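Long-range contact in heterokaryon incompatibility protein s (Podospora anserina, PDB 2WVQ), which forms a prion and interacts with its het-S counterpart to trigger the lethal reaction that prevents viable heterokaryons: residues A[188-202]-A[213-225]. The protein carries 2 engineered substitutions. Sequence-based numbering, arbitrary orientation.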
ATOM      1  N   ALA A 188       0.846 -23.125  16.285  1.00 36.59           N
ATOM      2  CA  ALA A 188       2.257 -22.786  16.058  1.00 37.74           C
ATOM      3  C   ALA A 188       3.162 -23.805  16.758  1.00 39.84           C
ATOM      4  O   ALA A 188       4.282 -24.053  16.320  1.00 40.94           O
ATOM      5  CB  ALA A 188       2.547 -21.390  16.570  1.00 36.81           C
ATOM      6  N   GLU A 189       2.670 -24.404  17.852  1.00 40.65           N
ATOM      7  CA  GLU A 189       3.428 -25.431  18.581  1.00 41.39           C
ATOM      8  C   GLU A 189       3.478 -26.709  17.736  1.00 41.36           C
ATOM      9  O   GLU A 189       4.543 -27.315  17.576  1.00 41.00           O
ATOM     10  CB  GLU A 189       2.812 -25.701  19.950  1.00 40.84           C
ATOM     11  CG  GLU A 189       3.118 -24.623  20.999  1.00 42.89           C
ATOM     12  CD  GLU A 189       2.404 -24.854  22.336  1.00 43.10           C
ATOM     13  OE1 GLU A 189       1.732 -25.910  22.520  1.00 44.78           O
ATOM     14  OE2 GLU A 189       2.527 -23.970  23.225  1.00 47.13           O
ATOM     15  N   ILE A 190       2.323 -27.081  17.175  1.00 41.41           N
ATOM     16  CA  ILE A 190       2.208 -28.205  16.240  1.00 41.45           C
ATOM     17  C   ILE A 190       3.050 -28.015  14.945  1.00 41.73           C
ATOM     18  O   ILE A 190       3.622 -28.980  14.424  1.00 41.11           O
ATOM     19  CB  ILE A 190       0.709 -28.484  15.898  1.00 41.76           C
ATOM     20  CG1 ILE A 190      -0.061 -28.925  17.150  1.00 40.77           C
ATOM     21  CG2 ILE A 190       0.585 -29.497  14.747  1.00 42.49           C
ATOM     22  CD1 ILE A 190      -1.586 -28.865  17.015  1.00 41.42           C
ATOM     23  N   GLU A 191       3.126 -26.783  14.436  1.00 41.76           N
ATOM     24  CA  GLU A 191       3.901 -26.499  13.218  1.00 42.94           C
ATOM     25  C   GLU A 191       5.374 -26.791  13.436  1.00 44.17           C
ATOM     26  O   GLU A 191       6.081 -27.281  12.544  1.00 44.63           O
ATOM     27  CB  GLU A 191       3.752 -25.036  12.811  1.00 42.23           C
ATOM     28  CG  GLU A 191       2.344 -24.645  12.451  1.00 42.17           C
ATOM     29  CD  GLU A 191       2.204 -23.164  12.199  1.00 42.78           C
ATOM     30  OE1 GLU A 191       3.207 -22.418  12.311  1.00 42.91           O
ATOM     31  OE2 GLU A 191       1.082 -22.754  11.877  1.00 43.11           O
ATOM     32  N   ILE A 192       5.804 -26.504  14.660  1.00 45.09           N
ATOM     33  CA  ILE A 192       7.195 -26.536  15.066  1.00 46.55           C
ATOM     34  C   ILE A 192       7.636 -27.883  15.715  1.00 46.59           C
ATOM     35  O   ILE A 192       8.796 -28.043  16.083  1.00 46.67           O
ATOM     36  CB  ILE A 192       7.466 -25.290  15.984  1.00 46.51           C
ATOM     37  CG1 ILE A 192       8.667 -24.496  15.474  1.00 47.97           C
ATOM     38  CG2 ILE A 192       7.531 -25.658  17.485  1.00 47.04           C
ATOM     39  CD1 ILE A 192       8.416 -23.017  15.461  1.00 51.38           C
ATOM     40  N   GLU A 193       6.731 -28.850  15.837  1.00 47.17           N
ATOM     41  CA  GLU A 193       7.106 -30.119  16.470  1.00 48.08           C
ATOM     42  C   GLU A 193       8.007 -31.041  15.641  1.00 48.33           C
ATOM     43  O   GLU A 193       8.707 -31.885  16.198  1.00 48.36           O
ATOM     44  CB  GLU A 193       5.906 -30.867  17.088  1.00 48.03           C
ATOM     45  CG  GLU A 193       4.751 -31.213  16.166  1.00 48.83           C
ATOM     46  CD  GLU A 193       3.835 -32.254  16.785  1.00 49.00           C
ATOM     47  OE1 GLU A 193       2.758 -31.891  17.305  1.00 49.92           O
ATOM     48  OE2 GLU A 193       4.214 -33.445  16.773  1.00 50.96           O
ATOM     49  N   GLU A 194       8.025 -30.870  14.322  1.00 48.81           N
ATOM     50  CA  GLU A 194       8.863 -31.730  13.478  1.00 48.87           C
ATOM     51  C   GLU A 194      10.298 -31.212  13.341  1.00 49.20           C
ATOM     52  O   GLU A 194      11.213 -31.948  12.941  1.00 49.45           O
ATOM     53  CB  GLU A 194       8.214 -31.920  12.114  1.00 48.67           C
ATOM     54  CG  GLU A 194       8.656 -33.160  11.388  1.00 49.37           C
ATOM     55  CD  GLU A 194       7.489 -33.956  10.854  1.00 50.33           C
ATOM     56  OE1 GLU A 194       6.351 -33.433  10.871  1.00 50.89           O
ATOM     57  OE2 GLU A 194       7.710 -35.110  10.424  1.00 49.85           O
ATOM     58  N   VAL A 195      10.500 -29.949  13.688  1.00 49.51           N
ATOM     59  CA  VAL A 195      11.817 -29.341  13.557  1.00 49.85           C
ATOM     60  C   VAL A 195      12.597 -29.503  14.870  1.00 49.93           C
ATOM     61  O   VAL A 195      12.292 -28.867  15.883  1.00 49.70           O
ATOM     62  CB  VAL A 195      11.738 -27.880  12.973  1.00 49.73           C
ATOM     63  CG1 VAL A 195      10.830 -26.992  13.783  1.00 51.19           C
ATOM     64  CG2 VAL A 195      13.105 -27.253  12.822  1.00 50.00           C
ATOM     65  N   GLU A 196      13.602 -30.379  14.830  1.00 50.22           N
ATOM     66  CA  GLU A 196      14.273 -30.830  16.050  1.00 50.72           C
ATOM     67  C   GLU A 196      15.566 -30.089  16.369  1.00 50.80           C
ATOM     68  O   GLU A 196      15.967 -29.988  17.549  1.00 50.96           O
ATOM     69  CB  GLU A 196      14.536 -32.344  15.995  1.00 50.88           C
ATOM     70  CG  GLU A 196      13.272 -33.212  15.926  1.00 52.78           C
ATOM     71  CD  GLU A 196      12.262 -32.929  17.055  1.00 55.73           C
ATOM     72  OE1 GLU A 196      11.150 -33.520  17.024  1.00 55.80           O
ATOM     73  OE2 GLU A 196      12.568 -32.120  17.967  1.00 56.98           O
ATOM     74  N   ASP A 197      16.219 -29.578  15.318  1.00 50.56           N
ATOM     75  CA  ASP A 197      17.579 -29.041  15.472  1.00 50.32           C
ATOM     76  C   ASP A 197      17.562 -27.563  15.870  1.00 50.27           C
ATOM     77  O   ASP A 197      16.822 -26.750  15.283  1.00 49.98           O
ATOM     78  CB  ASP A 197      18.399 -29.254  14.187  1.00 50.16           C
ATOM     79  CG  ASP A 197      17.684 -28.729  12.928  1.00 50.05           C
ATOM     80  OD1 ASP A 197      18.365 -28.073  12.100  1.00 50.25           O
ATOM     81  OD2 ASP A 197      16.464 -28.973  12.761  1.00 47.74           O
ATOM     82  N   GLU A 198      18.379 -27.234  16.875  1.00 49.98           N
ATOM     83  CA  GLU A 198      18.530 -25.868  17.374  1.00 50.32           C
ATOM     84  C   GLU A 198      18.813 -24.864  16.246  1.00 49.96           C
ATOM     85  O   GLU A 198      18.199 -23.699  16.262  1.00 49.95           O
ATOM     86  CB  GLU A 198      19.643 -25.814  18.418  1.00 51.16           C
ATOM     87  CG  GLU A 198      19.553 -24.641  19.382  1.00 53.64           C
ATOM     88  CD  GLU A 198      20.231 -23.383  18.843  1.00 55.91           C
ATOM     89  OE1 GLU A 198      21.483 -23.366  18.777  1.00 57.19           O
ATOM     90  OE2 GLU A 198      19.505 -22.408  18.478  1.00 58.22           O
ATOM     91  N   ALA A 199      19.712 -25.246  15.273  1.00 49.55           N
ATOM     92  CA  ALA A 199      20.021 -24.377  14.110  1.00 49.15           C
ATOM     93  C   ALA A 199      18.761 -23.842  13.505  1.00 48.68           C
ATOM     94  O   ALA A 199      18.506 -22.621  13.549  1.00 49.15           O
ATOM     95  CB  ALA A 199      20.837 -25.137  13.069  1.00 48.97           C
ATOM     96  N   SER A 200      17.946 -24.748  12.951  1.00 47.85           N
ATOM     97  CA  SER A 200      16.729 -24.351  12.247  1.00 46.76           C
ATOM     98  C   SER A 200      15.732 -23.583  13.122  1.00 46.26           C
ATOM     99  O   SER A 200      15.036 -22.669  12.620  1.00 46.78           O
ATOM    100  CB  SER A 200      16.054 -25.578  11.604  1.00 46.72           C
ATOM    101  OG  SER A 200      16.868 -26.120  10.569  1.00 45.44           O
ATOM    102  N   LEU A 201      15.660 -23.926  14.414  1.00 45.38           N
ATOM    103  CA  LEU A 201      14.725 -23.272  15.346  1.00 44.44           C
ATOM    104  C   LEU A 201      15.104 -21.815  15.665  1.00 44.44           C
ATOM    105  O   LEU A 201      14.228 -20.943  15.773  1.00 44.14           O
ATOM    106  CB  LEU A 201      14.560 -24.082  16.627  1.00 44.03           C
ATOM    107  CG  LEU A 201      13.876 -25.453  16.568  1.00 43.56           C
ATOM    108  CD1 LEU A 201      14.250 -26.317  17.783  1.00 43.17           C
ATOM    109  CD2 LEU A 201      12.362 -25.332  16.476  1.00 43.26           C
ATOM    110  N   THR A 202      16.404 -21.560  15.798  1.00 44.02           N
ATOM    111  CA  THR A 202      16.937 -20.198  15.978  1.00 43.86           C
ATOM    112  C   THR A 202      16.611 -19.328  14.774  1.00 42.98           C
ATOM    113  O   THR A 202      16.278 -18.154  14.925  1.00 43.54           O
ATOM    114  CB  THR A 202      18.461 -20.212  16.140  1.00 43.36           C
ATOM    115  OG1 THR A 202      18.812 -21.212  17.093  1.00 45.24           O
ATOM    116  CG2 THR A 202      18.978 -18.842  16.614  1.00 43.41           C
ATOM    117  N   ALA A 213       4.794 -13.498  16.162  1.00 40.08           N
ATOM    118  CA  ALA A 213       5.174 -13.729  17.577  1.00 40.83           C
ATOM    119  C   ALA A 213       4.876 -15.148  18.082  1.00 41.13           C
ATOM    120  O   ALA A 213       5.658 -15.696  18.872  1.00 42.13           O
ATOM    121  CB  ALA A 213       4.518 -12.714  18.481  1.00 40.07           C
ATOM    122  N   ALA A 214       3.755 -15.720  17.647  1.00 40.94           N
ATOM    123  CA  ALA A 214       3.380 -17.096  17.992  1.00 41.50           C
ATOM    124  C   ALA A 214       4.459 -18.122  17.576  1.00 41.95           C
ATOM    125  O   ALA A 214       4.871 -18.964  18.394  1.00 41.32           O
ATOM    126  CB  ALA A 214       2.005 -17.443  17.425  1.00 41.06           C
ATOM    127  N   MET A 215       4.947 -18.006  16.339  1.00 41.90           N
ATOM    128  CA  MET A 215       6.064 -18.838  15.832  1.00 42.24           C
ATOM    129  C   MET A 215       7.372 -18.529  16.527  1.00 41.59           C
ATOM    130  O   MET A 215       8.149 -19.420  16.862  1.00 41.47           O
ATOM    131  CB  MET A 215       6.231 -18.664  14.317  1.00 42.69           C
ATOM    132  CG  MET A 215       7.356 -19.515  13.706  1.00 42.69           C
ATOM    133  SD  MET A 215       7.573 -19.426  11.915  1.00 43.80           S
ATOM    134  CE  MET A 215       5.930 -19.661  11.223  1.00 41.89           C
ATOM    135  N   SER A 216       7.622 -17.251  16.748  1.00 41.72           N
ATOM    136  CA  SER A 216       8.814 -16.839  17.463  1.00 41.65           C
ATOM    137  C   SER A 216       8.863 -17.453  18.866  1.00 41.65           C
ATOM    138  O   SER A 216       9.892 -18.019  19.285  1.00 40.08           O
ATOM    139  CB  SER A 216       8.890 -15.315  17.501  1.00 41.17           C
ATOM    140  OG  SER A 216      10.182 -14.910  17.897  1.00 44.17           O
ATOM    141  N   ASP A 217       7.739 -17.377  19.577  1.00 42.15           N
ATOM    142  CA  ASP A 217       7.639 -17.915  20.951  1.00 42.24           C
ATOM    143  C   ASP A 217       7.705 -19.438  21.014  1.00 42.08           C
ATOM    144  O   ASP A 217       8.290 -20.000  21.945  1.00 43.06           O
ATOM    145  CB  ASP A 217       6.361 -17.428  21.635  1.00 42.46           C
ATOM    146  CG  ASP A 217       6.342 -15.920  21.846  1.00 43.72           C
ATOM    147  OD1 ASP A 217       7.391 -15.263  21.674  1.00 44.53           O
ATOM    148  OD2 ASP A 217       5.260 -15.385  22.173  1.00 46.93           O
ATOM    149  N   ALA A 218       7.101 -20.090  20.023  1.00 42.50           N
ATOM    150  CA  ALA A 218       7.125 -21.540  19.893  1.00 42.12           C
ATOM    151  C   ALA A 218       8.540 -22.075  19.687  1.00 41.91           C
ATOM    152  O   ALA A 218       8.930 -23.030  20.332  1.00 40.86           O
ATOM    153  CB  ALA A 218       6.189 -21.992  18.768  1.00 41.65           C
ATOM    154  N   ALA A 219       9.285 -21.464  18.756  1.00 42.69           N
ATOM    155  CA  ALA A 219      10.727 -21.714  18.580  1.00 42.21           C
ATOM    156  C   ALA A 219      11.576 -21.454  19.840  1.00 42.78           C
ATOM    157  O   ALA A 219      12.408 -22.286  20.197  1.00 42.34           O
ATOM    158  CB  ALA A 219      11.260 -20.898  17.407  1.00 42.53           C
ATOM    159  N   ALA A 220      11.359 -20.311  20.500  1.00 43.28           N
ATOM    160  CA  ALA A 220      12.050 -19.957  21.731  1.00 44.55           C
ATOM    161  C   ALA A 220      11.791 -20.984  22.833  1.00 45.45           C
ATOM    162  O   ALA A 220      12.734 -21.418  23.518  1.00 45.98           O
ATOM    163  CB  ALA A 220      11.655 -18.554  22.192  1.00 44.46           C
ATOM    164  N   GLN A 221      10.527 -21.384  22.992  1.00 46.37           N
ATOM    165  CA  GLN A 221      10.145 -22.382  23.994  1.00 47.83           C
ATOM    166  C   GLN A 221      10.838 -23.718  23.721  1.00 48.18           C
ATOM    167  O   GLN A 221      11.170 -24.443  24.655  1.00 48.26           O
ATOM    168  CB  GLN A 221       8.614 -22.583  24.020  1.00 48.36           C
ATOM    169  CG  GLN A 221       7.812 -21.626  24.944  1.00 48.03           C
ATOM    170  CD  GLN A 221       6.334 -21.416  24.478  1.00 48.44           C
ATOM    171  OE1 GLN A 221       5.930 -21.775  23.346  1.00 49.06           O
ATOM    172  NE2 GLN A 221       5.538 -20.812  25.358  1.00 48.36           N
ATOM    173  N   LYS A 222      11.061 -24.037  22.446  1.00 48.68           N
ATOM    174  CA  LYS A 222      11.642 -25.325  22.073  1.00 49.36           C
ATOM    175  C   LYS A 222      13.165 -25.376  22.239  1.00 50.72           C
ATOM    176  O   LYS A 222      13.714 -26.388  22.697  1.00 50.36           O
ATOM    177  CB  LYS A 222      11.221 -25.737  20.661  1.00 49.22           C
ATOM    178  CG  LYS A 222      11.543 -27.181  20.341  1.00 48.70           C
ATOM    179  CD  LYS A 222      10.714 -27.694  19.128  1.00 47.82           C
ATOM    180  CE  LYS A 222      11.154 -29.187  18.926  1.00 49.17           C
ATOM    181  NZ  LYS A 222      10.078 -29.972  18.209  1.00 49.36           N
ATOM    182  N   ILE A 223      13.848 -24.293  21.877  1.00 52.36           N
ATOM    183  CA  ILE A 223      15.316 -24.249  21.997  1.00 54.00           C
ATOM    184  C   ILE A 223      15.796 -24.103  23.437  1.00 54.96           C
ATOM    185  O   ILE A 223      16.911 -24.514  23.761  1.00 55.14           O
ATOM    186  CB  ILE A 223      15.989 -23.196  21.049  1.00 54.11           C
ATOM    187  CG1 ILE A 223      15.256 -21.842  21.076  1.00 54.35           C
ATOM    188  CG2 ILE A 223      16.016 -23.728  19.627  1.00 54.65           C
ATOM    189  CD1 ILE A 223      15.646 -20.872  19.949  1.00 54.06           C
ATOM    190  N   ASP A 224      14.948 -23.542  24.298  1.00 56.29           N
ATOM    191  CA  ASP A 224      15.264 -23.423  25.730  1.00 57.50           C
ATOM    192  C   ASP A 224      14.996 -24.720  26.499  1.00 58.15           C
ATOM    193  O   ASP A 224      15.706 -25.028  27.463  1.00 58.33           O
ATOM    194  CB  ASP A 224      14.524 -22.237  26.368  1.00 57.61           C
ATOM    195  CG  ASP A 224      15.077 -20.889  25.913  1.00 58.27           C
ATOM    196  OD1 ASP A 224      16.287 -20.637  26.109  1.00 58.36           O
ATOM    197  OD2 ASP A 224      14.301 -20.080  25.352  1.00 60.16           O
ATOM    198  N   ALA A 225      13.982 -25.470  26.063  1.00 59.00           N
ATOM    199  CA  ALA A 225      13.645 -26.791  26.630  1.00 59.68           C
ATOM    200  C   ALA A 225      14.815 -27.788  26.612  1.00 60.10           C
ATOM    201  O   ALA A 225      15.463 -28.012  25.572  1.00 60.43           O
ATOM    202  CB  ALA A 225      12.429 -27.385  25.909  1.00 59.82           C
TER
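At the C-terminal end of the mostly helical HeLo domain, the globular part of this prion protein, helix 213-224 packs on the end of helix 181-191, on the start of helix 198-207 and on the link that joins them. With the segment 198-202 it forms an antiparallel helical hairpin, the axes 9.5 Å apart and their directions 152° apart. Lys-222 carries the polar half of the contact. Its CG lies anti to the backbone N (chi1 -168°) and the rest of the chain runs out extended, which takes the ammonium in among the carbonyls of that link: NZ donates to Ile-192 O at 3.1 Å, tilted 17° from the carbonyl plane, and Glu-193 O lies equally near that nitrogen. Glu-196 bends back at chi2 to bring OE2 within 3.3 Å of Lys-222 NZ, a salt bridge whose hydrogen bond is weak. The lysine thus ties down the link between helices 181-191 and 198-207, while its aliphatic stem passes the methyls of Leu-201 at about a right angle. Toward the start of helix 213-224 the contact is mainly apolar, with alanines letting the backbones come close. Ile-192 CD1 settles over the helix backbone, 4.0 Å from Ala-219 CB, and Ala-188 CB reaches Ala-214 CB at 4.1 Å. Met-215 CE approaches Glu-191, whose carboxylate is engaged by Arg-58 and Arg-140 of the neighbouring helices 42-62 and 124-140. In the hairpin, Ala-219 CB sits against Leu-201 O, and Ile-223 CG2 presses on Leu-201 CB at 3.4 Å, tighter than usual for two carbons.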